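Local coordinates for protein tyrocidine synthetase 3 (PDB 2JGP) that probably catalyses peptide-bond formation in tyrocidine biosynthesis, joining a peptidyl carrier domain to the condensation domain that acts on carrier-bound intermediates, at residues A[268-271]-A[272-275]; A[407-410]-A[411-415]; A[419-422]-A[423-426]; A[480-484]-A[485-489]. One frame throughout, in Å; residues are numbered along the deposited sequence.

Contact 1. Residues A[268-271]-A[272-275]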
# COMPACT_ATOMS: atom_id res chain seq x y z
N ALA A 268 20.90 7.11 7.67
CA ALA A 268 20.02 6.77 6.55
C ALA A 268 18.58 7.21 6.82
O ALA A 268 17.93 7.75 5.93
CB ALA A 268 20.06 5.27 6.28
N PHE A 269 18.08 6.99 8.03
CA PHE A 269 16.73 7.43 8.40
C PHE A 269 16.59 8.95 8.31
O PHE A 269 15.58 9.45 7.85
CB PHE A 269 16.37 6.94 9.80
CG PHE A 269 15.02 7.38 10.29
CD1 PHE A 269 13.90 6.60 10.07
CD2 PHE A 269 14.88 8.56 11.00
CE1 PHE A 269 12.65 6.99 10.53
CE2 PHE A 269 13.63 8.97 11.46
CZ PHE A 269 12.52 8.18 11.23
N HIS A 270 17.62 9.67 8.73
CA HIS A 270 17.60 11.14 8.65
C HIS A 270 17.46 11.61 7.20
O HIS A 270 16.80 12.61 6.93
CB HIS A 270 18.86 11.73 9.27
CG HIS A 270 18.73 13.16 9.66
ND1 HIS A 270 19.28 14.19 8.91
CD2 HIS A 270 18.13 13.76 10.71
CE1 HIS A 270 19.01 15.34 9.49
NE2 HIS A 270 18.32 15.11 10.59
N LYS A 271 18.07 10.88 6.28
CA LYS A 271 17.97 11.19 4.86
C LYS A 271 16.60 10.82 4.29
O LYS A 271 16.06 11.55 3.45
CB LYS A 271 19.08 10.49 4.07
CG LYS A 271 20.48 11.01 4.35
CD LYS A 271 20.71 12.39 3.74
CE LYS A 271 22.14 12.85 3.93
NZ LYS A 271 22.37 14.20 3.33
N GLN A 272 16.03 9.70 4.73
CA GLN A 272 14.65 9.33 4.36
C GLN A 272 13.71 10.44 4.80
O GLN A 272 12.86 10.88 4.03
CB GLN A 272 14.20 8.01 5.00
CG GLN A 272 14.97 6.77 4.58
CD GLN A 272 14.66 6.34 3.17
OE1 GLN A 272 13.55 5.88 2.88
NE2 GLN A 272 15.64 6.47 2.27
N GLU A 273 13.87 10.88 6.05
CA GLU A 273 13.06 11.95 6.61
C GLU A 273 13.26 13.27 5.87
O GLU A 273 12.28 13.94 5.52
CB GLU A 273 13.41 12.15 8.09
CG GLU A 273 12.72 13.33 8.75
CD GLU A 273 13.00 13.40 10.23
OE1 GLU A 273 12.07 13.14 11.02
OE2 GLU A 273 14.15 13.72 10.60
N ALA A 274 14.52 13.64 5.65
CA ALA A 274 14.89 14.92 5.05
C ALA A 274 14.19 15.16 3.73
O ALA A 274 13.75 16.28 3.45
CB ALA A 274 16.39 15.01 4.86
N TYR A 275 14.07 14.11 2.92
CA TYR A 275 13.36 14.21 1.64
C TYR A 275 11.94 14.74 1.83
O TYR A 275 11.51 15.64 1.12
CB TYR A 275 13.32 12.86 0.90
CG TYR A 275 12.43 12.94 -0.31
CD1 TYR A 275 12.90 13.46 -1.51
CD2 TYR A 275 11.10 12.54 -0.24
CE1 TYR A 275 12.08 13.56 -2.61
CE2 TYR A 275 10.27 12.65 -1.34
CZ TYR A 275 10.76 13.15 -2.52
OH TYR A 275 9.92 13.25 -3.60
O HOH W 1 18.37 7.04 3.34
O HOH W 2 15.95 14.50 8.53

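Contact 2. Residues A[407-410]-A[411-415]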
# COMPACT_ATOMS: atom_id res chain seq x y z
N TYR A 407 10.28 6.02 5.77
CA TYR A 407 9.96 7.02 6.77
C TYR A 407 8.46 6.89 7.06
O TYR A 407 7.65 7.16 6.18
CB TYR A 407 10.29 8.41 6.25
CG TYR A 407 10.08 9.53 7.23
CD1 TYR A 407 10.77 9.57 8.44
CD2 TYR A 407 9.19 10.57 6.95
CE1 TYR A 407 10.58 10.60 9.34
CE2 TYR A 407 9.00 11.61 7.85
CZ TYR A 407 9.69 11.62 9.04
OH TYR A 407 9.50 12.65 9.93
N PRO A 408 8.09 6.45 8.27
CA PRO A 408 6.67 6.28 8.63
C PRO A 408 5.84 7.55 8.43
O PRO A 408 6.25 8.63 8.85
CB PRO A 408 6.73 5.91 10.11
CG PRO A 408 8.07 5.30 10.31
CD PRO A 408 8.98 6.04 9.37
N PHE A 409 4.67 7.40 7.81
CA PHE A 409 3.74 8.52 7.64
C PHE A 409 3.41 9.16 9.00
O PHE A 409 3.22 10.37 9.08
CB PHE A 409 2.46 8.07 6.93
CG PHE A 409 1.54 9.21 6.57
CD1 PHE A 409 1.85 10.05 5.50
CD2 PHE A 409 0.40 9.46 7.31
CE1 PHE A 409 1.02 11.11 5.18
CE2 PHE A 409 -0.44 10.53 6.98
CZ PHE A 409 -0.13 11.35 5.93
N GLU A 410 3.38 8.35 10.05
CA GLU A 410 3.13 8.81 11.42
C GLU A 410 4.16 9.83 11.90
O GLU A 410 3.82 10.79 12.59
CB GLU A 410 3.12 7.63 12.41
CG GLU A 410 1.99 6.63 12.22
CD GLU A 410 2.27 5.60 11.15
OE1 GLU A 410 3.46 5.34 10.86
OE2 GLU A 410 1.30 5.04 10.59
N GLU A 411 5.42 9.60 11.54
CA GLU A 411 6.50 10.52 11.90
C GLU A 411 6.39 11.84 11.13
O GLU A 411 6.61 12.91 11.70
CB GLU A 411 7.87 9.88 11.64
CG GLU A 411 8.20 8.74 12.58
CD GLU A 411 8.19 9.17 14.03
OE1 GLU A 411 8.70 10.28 14.33
OE2 GLU A 411 7.68 8.41 14.88
N LEU A 412 6.06 11.75 9.84
CA LEU A 412 5.93 12.94 9.00
C LEU A 412 4.86 13.89 9.53
O LEU A 412 5.10 15.09 9.63
CB LEU A 412 5.58 12.53 7.56
CG LEU A 412 5.39 13.68 6.56
CD1 LEU A 412 6.62 14.57 6.51
CD2 LEU A 412 5.08 13.11 5.18
N VAL A 413 3.70 13.35 9.87
CA VAL A 413 2.58 14.16 10.37
C VAL A 413 2.97 14.93 11.63
O VAL A 413 2.69 16.12 11.74
CB VAL A 413 1.35 13.28 10.67
CG1 VAL A 413 0.33 14.04 11.53
CG2 VAL A 413 0.72 12.80 9.36
N GLU A 414 3.62 14.24 12.56
CA GLU A 414 4.06 14.87 13.81
C GLU A 414 5.21 15.85 13.60
O GLU A 414 5.26 16.90 14.23
CB GLU A 414 4.46 13.79 14.83
CG GLU A 414 3.30 12.91 15.30
CD GLU A 414 2.25 13.68 16.11
OE1 GLU A 414 1.05 13.39 15.96
OE2 GLU A 414 2.64 14.57 16.90
N LYS A 415 6.13 15.51 12.69
CA LYS A 415 7.31 16.33 12.44
C LYS A 415 6.97 17.64 11.73
O LYS A 415 7.65 18.65 11.94
CB LYS A 415 8.34 15.55 11.62
CG LYS A 415 9.72 16.19 11.54
CD LYS A 415 10.46 16.11 12.87
CE LYS A 415 11.90 16.56 12.73
NZ LYS A 415 12.73 16.09 13.88

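Contact 3. Residues A[419-422]-A[423-426]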
# COMPACT_ATOMS: atom_id res chain seq x y z
N ALA A 419 -1.38 21.74 10.24
CA ALA A 419 -2.35 22.61 9.59
C ALA A 419 -3.56 21.70 9.42
O ALA A 419 -4.01 21.43 8.30
CB ALA A 419 -1.83 23.11 8.26
N ARG A 420 -4.09 21.24 10.55
CA ARG A 420 -4.79 19.96 10.63
C ARG A 420 -6.26 20.01 10.19
O ARG A 420 -6.56 19.59 9.07
CB ARG A 420 -4.65 19.38 12.05
CG ARG A 420 -4.89 17.89 12.15
CD ARG A 420 -4.69 17.39 13.58
NE ARG A 420 -5.50 18.13 14.54
CZ ARG A 420 -6.82 18.00 14.68
NH1 ARG A 420 -7.52 17.16 13.92
NH2 ARG A 420 -7.46 18.73 15.59
N ASP A 421 -7.15 20.51 11.05
CA ASP A 421 -8.59 20.56 10.78
C ASP A 421 -9.26 19.19 11.00
O ASP A 421 -8.88 18.20 10.39
CB ASP A 421 -8.86 21.06 9.35
CG ASP A 421 -10.30 21.46 9.12
OD1 ASP A 421 -11.19 21.01 9.87
OD2 ASP A 421 -10.55 22.22 8.16
N LEU A 422 -10.28 19.16 11.87
CA LEU A 422 -11.02 17.94 12.19
C LEU A 422 -11.96 17.50 11.05
O LEU A 422 -12.39 16.35 10.99
CB LEU A 422 -11.83 18.14 13.49
CG LEU A 422 -12.18 16.92 14.36
CD1 LEU A 422 -10.93 16.20 14.84
CD2 LEU A 422 -13.03 17.35 15.55
N SER A 423 -12.27 18.43 10.14
CA SER A 423 -13.13 18.14 9.00
C SER A 423 -12.37 17.51 7.83
O SER A 423 -12.97 17.14 6.82
CB SER A 423 -13.82 19.42 8.52
OG SER A 423 -12.88 20.37 8.03
N ARG A 424 -11.05 17.39 7.95
CA ARG A 424 -10.24 16.84 6.87
C ARG A 424 -9.03 16.08 7.41
O ARG A 424 -8.82 16.00 8.62
CB ARG A 424 -9.85 17.94 5.87
CG ARG A 424 -9.58 19.31 6.46
CD ARG A 424 -10.04 20.42 5.52
NE ARG A 424 -9.67 20.11 4.15
CZ ARG A 424 -10.23 20.65 3.07
NH1 ARG A 424 -11.20 21.55 3.17
NH2 ARG A 424 -9.82 20.27 1.86
N ASN A 425 -8.25 15.49 6.51
CA ASN A 425 -7.14 14.63 6.89
C ASN A 425 -5.79 15.32 6.69
O ASN A 425 -5.68 16.23 5.88
CB ASN A 425 -7.20 13.32 6.10
CG ASN A 425 -8.31 12.41 6.59
OD1 ASN A 425 -8.16 11.73 7.60
ND2 ASN A 425 -9.43 12.40 5.87
N PRO A 426 -4.77 14.88 7.45
CA PRO A 426 -3.47 15.52 7.33
C PRO A 426 -2.83 15.28 5.96
O PRO A 426 -2.88 14.16 5.43
CB PRO A 426 -2.65 14.90 8.47
CG PRO A 426 -3.32 13.63 8.80
CD PRO A 426 -4.77 13.79 8.44

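Contact 4. Residues A[480-484]-A[485-489]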
# COMPACT_ATOMS: atom_id res chain seq x y z
N VAL A 480 -14.96 5.21 -7.50
CA VAL A 480 -14.84 6.35 -6.59
C VAL A 480 -15.69 6.10 -5.36
O VAL A 480 -16.91 5.91 -5.46
CB VAL A 480 -15.26 7.68 -7.27
CG1 VAL A 480 -15.15 8.85 -6.28
CG2 VAL A 480 -14.39 7.94 -8.49
N GLU A 481 -15.03 6.04 -4.21
CA GLU A 481 -15.68 5.97 -2.91
C GLU A 481 -15.62 7.39 -2.37
O GLU A 481 -14.54 7.97 -2.26
CB GLU A 481 -14.92 5.02 -1.99
CG GLU A 481 -15.37 5.02 -0.55
CD GLU A 481 -14.38 4.30 0.34
OE1 GLU A 481 -14.44 3.06 0.41
OE2 GLU A 481 -13.53 4.98 0.97
N TYR A 482 -16.77 7.95 -2.03
CA TYR A 482 -16.85 9.37 -1.69
C TYR A 482 -17.69 9.63 -0.45
O TYR A 482 -18.55 8.83 -0.10
CB TYR A 482 -17.41 10.16 -2.87
CG TYR A 482 -18.81 9.76 -3.28
CD1 TYR A 482 -19.92 10.39 -2.75
CD2 TYR A 482 -19.01 8.74 -4.21
CE1 TYR A 482 -21.21 10.02 -3.13
CE2 TYR A 482 -20.29 8.37 -4.59
CZ TYR A 482 -21.38 9.01 -4.05
OH TYR A 482 -22.64 8.64 -4.42
N SER A 483 -17.42 10.76 0.19
CA SER A 483 -18.17 11.21 1.36
C SER A 483 -19.59 11.61 0.97
O SER A 483 -19.77 12.50 0.15
CB SER A 483 -17.47 12.41 2.00
OG SER A 483 -16.16 12.08 2.39
N THR A 484 -20.58 10.95 1.57
CA THR A 484 -21.99 11.26 1.32
C THR A 484 -22.35 12.68 1.76
O THR A 484 -23.29 13.29 1.24
CB THR A 484 -22.89 10.23 2.06
OG1 THR A 484 -22.51 8.91 1.66
CG2 THR A 484 -24.35 10.46 1.75
N SER A 485 -21.60 13.21 2.72
CA SER A 485 -21.85 14.55 3.24
C SER A 485 -21.38 15.67 2.30
O SER A 485 -21.71 16.83 2.52
CB SER A 485 -21.16 14.71 4.60
OG SER A 485 -19.76 14.60 4.45
N LEU A 486 -20.61 15.32 1.27
CA LEU A 486 -20.00 16.30 0.37
C LEU A 486 -20.49 16.24 -1.08
O LEU A 486 -20.67 17.29 -1.72
CB LEU A 486 -18.48 16.13 0.38
CG LEU A 486 -17.75 16.30 1.71
CD1 LEU A 486 -16.24 16.13 1.49
CD2 LEU A 486 -18.06 17.64 2.35
N PHE A 487 -20.70 15.03 -1.61
CA PHE A 487 -21.01 14.86 -3.04
C PHE A 487 -22.25 14.01 -3.28
O PHE A 487 -22.53 13.07 -2.54
CB PHE A 487 -19.83 14.22 -3.79
CG PHE A 487 -18.50 14.86 -3.49
CD1 PHE A 487 -18.18 16.10 -4.02
CD2 PHE A 487 -17.57 14.20 -2.69
CE1 PHE A 487 -16.94 16.68 -3.75
CE2 PHE A 487 -16.34 14.78 -2.42
CZ PHE A 487 -16.03 16.02 -2.95
N THR A 488 -22.99 14.37 -4.33
CA THR A 488 -24.11 13.57 -4.81
C THR A 488 -23.56 12.49 -5.74
O THR A 488 -22.44 12.61 -6.26
CB THR A 488 -25.14 14.42 -5.57
OG1 THR A 488 -24.56 14.94 -6.78
CG2 THR A 488 -25.64 15.58 -4.72
N ARG A 489 -24.35 11.44 -5.95
CA ARG A 489 -24.02 10.40 -6.92
C ARG A 489 -23.83 11.00 -8.32
O ARG A 489 -22.92 10.60 -9.04
CB ARG A 489 -25.12 9.34 -6.97
CG ARG A 489 -24.93 8.28 -8.04
CD ARG A 489 -25.85 7.10 -7.82
NE ARG A 489 -25.52 6.40 -6.58
CZ ARG A 489 -24.49 5.55 -6.43
NH1 ARG A 489 -23.68 5.28 -7.45
NH2 ARG A 489 -24.28 4.98 -5.26
O HOH W 3 -24.42 12.37 -1.02

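Contact 1. Residues A[268-271]-A[272-275]
A268 and Q272 stand one turn apart on the α-helix 267-279 of the condensation domain, where the i to i+4 bonding of a helix can be followed residue by residue. Q272 N donates to A268 O at 3.0 Å, in the carbonyl plane. The side chain of Q272 comes back to the same oxygen: bent at its second torsion (chi2 -72°), it brings NE2 to a water that itself donates to A268 O at 2.7 Å. The amide also bonds backbone far along the chain, OE1 accepting from D406 N and NE2 donating to G403 O. F269 O receives E273 N at 2.9 Å, while the F269 ring packs against Y407 and P408. H270 O accepts A274 N at 2.8 Å and a second proton from another water. That water also donates to E273 OE2 at 2.9 Å, bridging carbonyl and carboxylate while it lies over the centre of the imidazole. The ring and the E273 carboxylate, their planes 73° apart, approach no closer than H270 CD2 to E273 OE2, 4.0 Å. K271 bonds through its backbone, its O receiving Y275 N over a longer 3.3 Å.

Contact 2. Residues A[407-410]-A[411-415]
Y407 reaches E411 and L412 because its first torsion (chi1 -177°) sets CG trans to the backbone N and lays the ring against the first turn of the helix. V413 is turned to suit F409 in a similar way: CG1 takes the position trans to its own N (chi1 165°), which leaves CG2 to lie against the F409 ring, 3.5 Å from CE2. The tyrosine side chain runs at about a right angle to those of E411 and L412. Its CZ rests 3.6 Å from E411 CB and its CE2 3.5 Å from L412 CA, while the hydroxyl end reaches on to K415, with OH 3.6 Å from K415 CB. The contact is the N-terminal end of helix 409-415, and P408 occupies the N-cap position. P408 O accepts L412 N at 3.3 Å, in the carbonyl plane, and E411 N more weakly. The next carbonyl continues the pattern, V413 N donating to F409 O at 3.1 Å. Beside the cap, the proline ring and the E411 chain run side by side in the same direction, P408 CB 4.0 Å from E411 CG. E410 sends its carboxylate off the helix, OE1 bonding S101 OG of helix 101-113.

Contact 3. Residues A[419-422]-A[423-426]
The carboxylate of D421 is approached by S423 and R424 on a single face. Both S423 donors, N and OG, come down on OD1 from about 45° out of the carboxylate plane. The aliphatic part of R424 lies above that same face, R424 CG 3.5 Å from D421 CG and R424 CD 3.2 Å from D421 OD2. The guanidinium takes a different tilt, its plane 49° from that of the carboxylate, and it does not pair with the acid: R424 NE stays 4.6 Å from D421 OD2. Its charge is directed instead to the salt bridge between NH2 and D429 OD2, with L287 O as a further acceptor of NH2.

D421 OD1 therefore holds two bonds, from S423 N at 2.8 Å and from S423 OG at 2.6 Å. The first, from an aspartate oxygen to the amide two residues on, defines an Asx turn. It is nested in a type I β turn from D421 to R424, in the surface loop that leads from helix 409-415 to strand 430-435. The first torsion of S423 (chi1 64°) places OG between the backbone N and the carbonyl carbon, within reach of D421 OD1. By comparison the backbone closure of the β turn is loose, R424 N giving a weak bond of 3.4 Å to D421 O. Beyond it, N425 N donates to D429 OD1, tying the chain leaving the turn to the same aspartate that receives R424.

Contact 4. Residues A[480-484]-A[485-489]
The chain reversal at S483 and L486 belongs to the short connection between strand 476-483 and helix 489-508, in which a tight turn is followed by a helix cap. S483 O accepts twice: from L486 N at 3.1 Å, well above the carbonyl plane, and from F487 N at 3.2 Å, nearly along the C=O axis. The two donors thus reach the oxygen from different directions, which pins the turn from its fourth and fifth residues. A water bridges two carbonyls of the reversal, donating to T484 O at 2.7 Å and to F487 O at 2.5 Å. Within the turn S483 CB lies against L486 CG, and S483 OG is hydrogen-bonded to D464 O, just before strand 465-471.

Y482 carries the side-chain part of the contact. With CG placed between the backbone N and the carbonyl carbon (chi1 60°), its ring lies alongside the returning chain, and the side chains of Y482 and F487 run antiparallel past one another, Y482 CD1 4.0 Å from F487 CB. Y482 CE1 comes within 3.4 Å of F487 O. T488, the N-cap residue, caps helix 489-508 by bonding T491 N through OG1. R489 bends at chi3 to a salt bridge with D304 of strand 303-309, and Y482 OH sits 3.6 Å from R489 CB, over one face of the R489 guanidinium, toward its rim.

The four contacts follow one another along the condensation-domain sequence. Contacts 1 and 2, with centres 11 Å apart, join directly: E273 OE1 lies 2.8 Å from Y407 OH, a probable though weak hydrogen bond, and F269 CZ packs 3.6 Å from Y407 CD1, so Y407, just ahead of helix 409-415, packs onto helix 267-279. Contact 2 touches contact 3 more lightly, F409 CZ 4.0 Å from P426 O, where the loop after helix 409-415 folds back on it. Contacts 3 and 4 do not touch; their nearest atoms are about 6 Å apart. The sodium ion, bound by Q396 and D400, lies about 8 Å from the Y275 side chain of contact 1.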